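Local structure of allergen Bos d 2 (Bos taurus, 4WFV) at residues Y38-E43 / T54-D59. The protein probably carries pheromones, as a secreted lipocalin of cattle dander that is also a major allergen. Numbering follows the deposited sequence.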
loop_
_atom_site.group_PDB
_atom_site.type_symbol
_atom_site.label_atom_id
_atom_site.label_comp_id
_atom_site.label_asym_id
_atom_site.label_seq_id
_atom_site.Cartn_x
_atom_site.Cartn_y
_atom_site.Cartn_z
ATOM N N TYR A 38 5.135 -6.639 1.179
ATOM C CA TYR A 38 5.188 -7.085 -0.206
ATOM C C TYR A 38 3.866 -7.721 -0.620
ATOM O O TYR A 38 3.635 -8.922 -0.419
ATOM C CB TYR A 38 6.376 -8.035 -0.416
ATOM C CG TYR A 38 7.714 -7.405 -0.082
ATOM C CD1 TYR A 38 8.339 -6.534 -0.967
ATOM C CD2 TYR A 38 8.352 -7.681 1.123
ATOM C CE1 TYR A 38 9.578 -5.955 -0.664
ATOM C CE2 TYR A 38 9.590 -7.108 1.438
ATOM C CZ TYR A 38 10.187 -6.247 0.535
ATOM O OH TYR A 38 11.406 -5.679 0.830
ATOM N N TYR A 39 3.012 -6.895 -1.220
ATOM C CA TYR A 39 1.672 -7.305 -1.633
ATOM C C TYR A 39 1.695 -8.500 -2.554
ATOM O O TYR A 39 2.592 -8.642 -3.383
ATOM C CB TYR A 39 0.986 -6.159 -2.382
ATOM C CG TYR A 39 0.328 -5.133 -1.488
ATOM C CD1 TYR A 39 1.087 -4.215 -0.764
ATOM C CD2 TYR A 39 -1.056 -5.070 -1.377
ATOM C CE1 TYR A 39 0.489 -3.267 0.051
ATOM C CE2 TYR A 39 -1.668 -4.119 -0.567
ATOM C CZ TYR A 39 -0.895 -3.223 0.143
ATOM O OH TYR A 39 -1.530 -2.294 0.951
ATOM N N ARG A 40 0.686 -9.353 -2.404
ATOM C CA ARG A 40 0.455 -10.443 -3.354
ATOM C C ARG A 40 -0.972 -10.440 -3.881
ATOM O O ARG A 40 -1.199 -10.713 -5.059
ATOM C CB ARG A 40 0.810 -11.802 -2.730
ATOM C CG ARG A 40 2.304 -11.982 -2.444
ATOM C CD ARG A 40 3.094 -12.119 -3.736
ATOM N NE ARG A 40 4.508 -12.392 -3.523
ATOM C CZ ARG A 40 5.453 -11.464 -3.390
ATOM N NH1 ARG A 40 5.150 -10.167 -3.438
ATOM N NH2 ARG A 40 6.717 -11.844 -3.244
ATOM N N ARG A 41 -1.943 -10.126 -3.029
ATOM C CA ARG A 41 -3.331 -10.234 -3.461
ATOM C C ARG A 41 -4.254 -9.391 -2.609
ATOM O O ARG A 41 -4.062 -9.284 -1.395
ATOM C CB ARG A 41 -3.783 -11.695 -3.407
ATOM C CG ARG A 41 -5.158 -11.944 -4.008
ATOM C CD ARG A 41 -5.474 -13.436 -4.004
ATOM N NE ARG A 41 -6.772 -13.729 -4.606
ATOM C CZ ARG A 41 -7.320 -14.940 -4.644
ATOM N NH1 ARG A 41 -6.679 -15.974 -4.115
ATOM N NH2 ARG A 41 -8.507 -15.118 -5.209
ATOM N N ILE A 42 -5.253 -8.792 -3.253
ATOM C CA ILE A 42 -6.313 -8.074 -2.560
ATOM C C ILE A 42 -7.621 -8.666 -3.051
ATOM O O ILE A 42 -7.790 -8.895 -4.249
ATOM C CB ILE A 42 -6.295 -6.563 -2.873
ATOM C CG1 ILE A 42 -4.950 -5.938 -2.477
ATOM C CG2 ILE A 42 -7.436 -5.853 -2.156
ATOM C CD1 ILE A 42 -4.831 -4.464 -2.865
ATOM N N GLU A 43 -8.537 -8.931 -2.128
ATOM C CA GLU A 43 -9.887 -9.316 -2.510
ATOM C C GLU A 43 -10.902 -8.455 -1.764
ATOM O O GLU A 43 -10.645 -7.991 -0.654
ATOM C CB GLU A 43 -10.121 -10.801 -2.235
ATOM C CG GLU A 43 -9.232 -11.727 -3.056
ATOM C CD GLU A 43 -9.503 -11.646 -4.556
ATOM O OE1 GLU A 43 -10.606 -11.212 -4.959
ATOM O OE2 GLU A 43 -8.604 -12.011 -5.339
ATOM N N THR A 54 -3.345 -9.922 1.292
ATOM C CA THR A 54 -2.339 -10.946 1.521
ATOM C C THR A 54 -0.982 -10.432 1.033
ATOM O O THR A 54 -0.858 -9.913 -0.087
ATOM C CB THR A 54 -2.724 -12.251 0.819
ATOM O OG1 THR A 54 -3.932 -12.753 1.411
ATOM C CG2 THR A 54 -1.620 -13.284 0.968
ATOM N N PHE A 55 0.025 -10.526 1.896
ATOM C CA PHE A 55 1.327 -9.919 1.626
ATOM C C PHE A 55 2.405 -10.623 2.431
ATOM O O PHE A 55 2.107 -11.326 3.395
ATOM C CB PHE A 55 1.300 -8.426 2.006
ATOM C CG PHE A 55 1.030 -8.176 3.468
ATOM C CD1 PHE A 55 -0.267 -8.148 3.952
ATOM C CD2 PHE A 55 2.081 -7.982 4.358
ATOM C CE1 PHE A 55 -0.516 -7.929 5.298
ATOM C CE2 PHE A 55 1.831 -7.758 5.700
ATOM C CZ PHE A 55 0.536 -7.731 6.163
ATOM N N TYR A 56 3.653 -10.416 2.032
ATOM C CA TYR A 56 4.801 -10.859 2.823
ATOM C C TYR A 56 5.383 -9.744 3.674
ATOM O O TYR A 56 5.438 -8.581 3.263
ATOM C CB TYR A 56 5.917 -11.421 1.937
ATOM C CG TYR A 56 5.649 -12.799 1.394
ATOM C CD1 TYR A 56 5.865 -13.928 2.179
ATOM C CD2 TYR A 56 5.178 -12.977 0.097
ATOM C CE1 TYR A 56 5.631 -15.185 1.685
ATOM C CE2 TYR A 56 4.935 -14.230 -0.402
ATOM C CZ TYR A 56 5.164 -15.331 0.398
ATOM O OH TYR A 56 4.912 -16.580 -0.117
ATOM N N LEU A 57 5.815 -10.121 4.872
ATOM C CA LEU A 57 6.613 -9.269 5.737
ATOM C C LEU A 57 7.905 -10.041 5.956
ATOM O O LEU A 57 7.860 -11.249 6.188
ATOM C CB LEU A 57 5.886 -9.059 7.065
ATOM C CG LEU A 57 6.555 -8.251 8.172
ATOM C CD1 LEU A 57 6.595 -6.767 7.812
ATOM C CD2 LEU A 57 5.801 -8.473 9.477
ATOM N N LYS A 58 9.050 -9.377 5.852
ATOM C CA LYS A 58 10.315 -10.043 6.174
ATOM C C LYS A 58 10.707 -9.852 7.629
ATOM O O LYS A 58 10.703 -8.734 8.139
ATOM C CB LYS A 58 11.452 -9.537 5.294
ATOM C CG LYS A 58 11.381 -9.940 3.846
ATOM C CD LYS A 58 12.714 -9.624 3.193
ATOM C CE LYS A 58 12.585 -9.434 1.707
ATOM N NZ LYS A 58 13.897 -9.043 1.118
ATOM N N ASP A 59 11.069 -10.949 8.283
ATOM C CA ASP A 59 11.598 -10.884 9.639
ATOM C C ASP A 59 13.016 -11.450 9.661
ATOM O O ASP A 59 13.211 -12.658 9.539
ATOM C CB ASP A 59 10.689 -11.650 10.600
ATOM C CG ASP A 59 11.098 -11.481 12.052
ATOM O OD1 ASP A 59 12.291 -11.673 12.367
ATOM O OD2 ASP A 59 10.224 -11.147 12.879
#
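Tyr38 and Tyr56 form an antiparallel hydrogen-bonded pair: Tyr38 N gives its hydrogen to Tyr56 O at 2.9 Å and Tyr56 N returns one to Tyr38 O. The next pair, Tyr39 with Phe55, is non-hydrogen-bonded, and then the register slips by one. Arg40 and Arg41 both face Thr54, whose carbonyl O takes two amide hydrogens, from Arg40 N at 2.8 Å and from Arg41 N at 3.1 Å. This is a classic beta bulge; beyond it Thr54 N reaches Arg41 O in an almost straight bond (N-H...O 179°). The bulge sits in the hairpin of strands 38-45 and 50-59, part of the antiparallel lipocalin barrel. Tyr39 and Phe55 point to one face of the sheet, where the hydroxyl of Tyr39 bonds Glu115 and the Phe55 ring meets Phe82 edge-to-face. Tyr38, Arg41, Thr54 and Tyr56 take the other face.

In Arg40 a bend at chi2 (-70°) turns CD, and the side chain passes Tyr56 at a slant. Its NE lies at the edge of the phenol ring, 3.6 Å from Tyr56 CE2, while Tyr56 CD2 sits over one guanidinium face, toward the rim; the two planes are 63° apart. Arg40 NH1 bonds back to Tyr39 O at 3.0 Å and forms a salt bridge with Asp152, while NE bonds Pro155 O. The extended chain of Lys58 passes obliquely by the Tyr38 side chain, with Lys58 CE 3.8 Å from Tyr38 CE2. Lys58 NZ bonds Asn153 OD1 and Thr151 O, and Tyr38 OH bonds both the Thr151 hydroxyl and Arg36 NE.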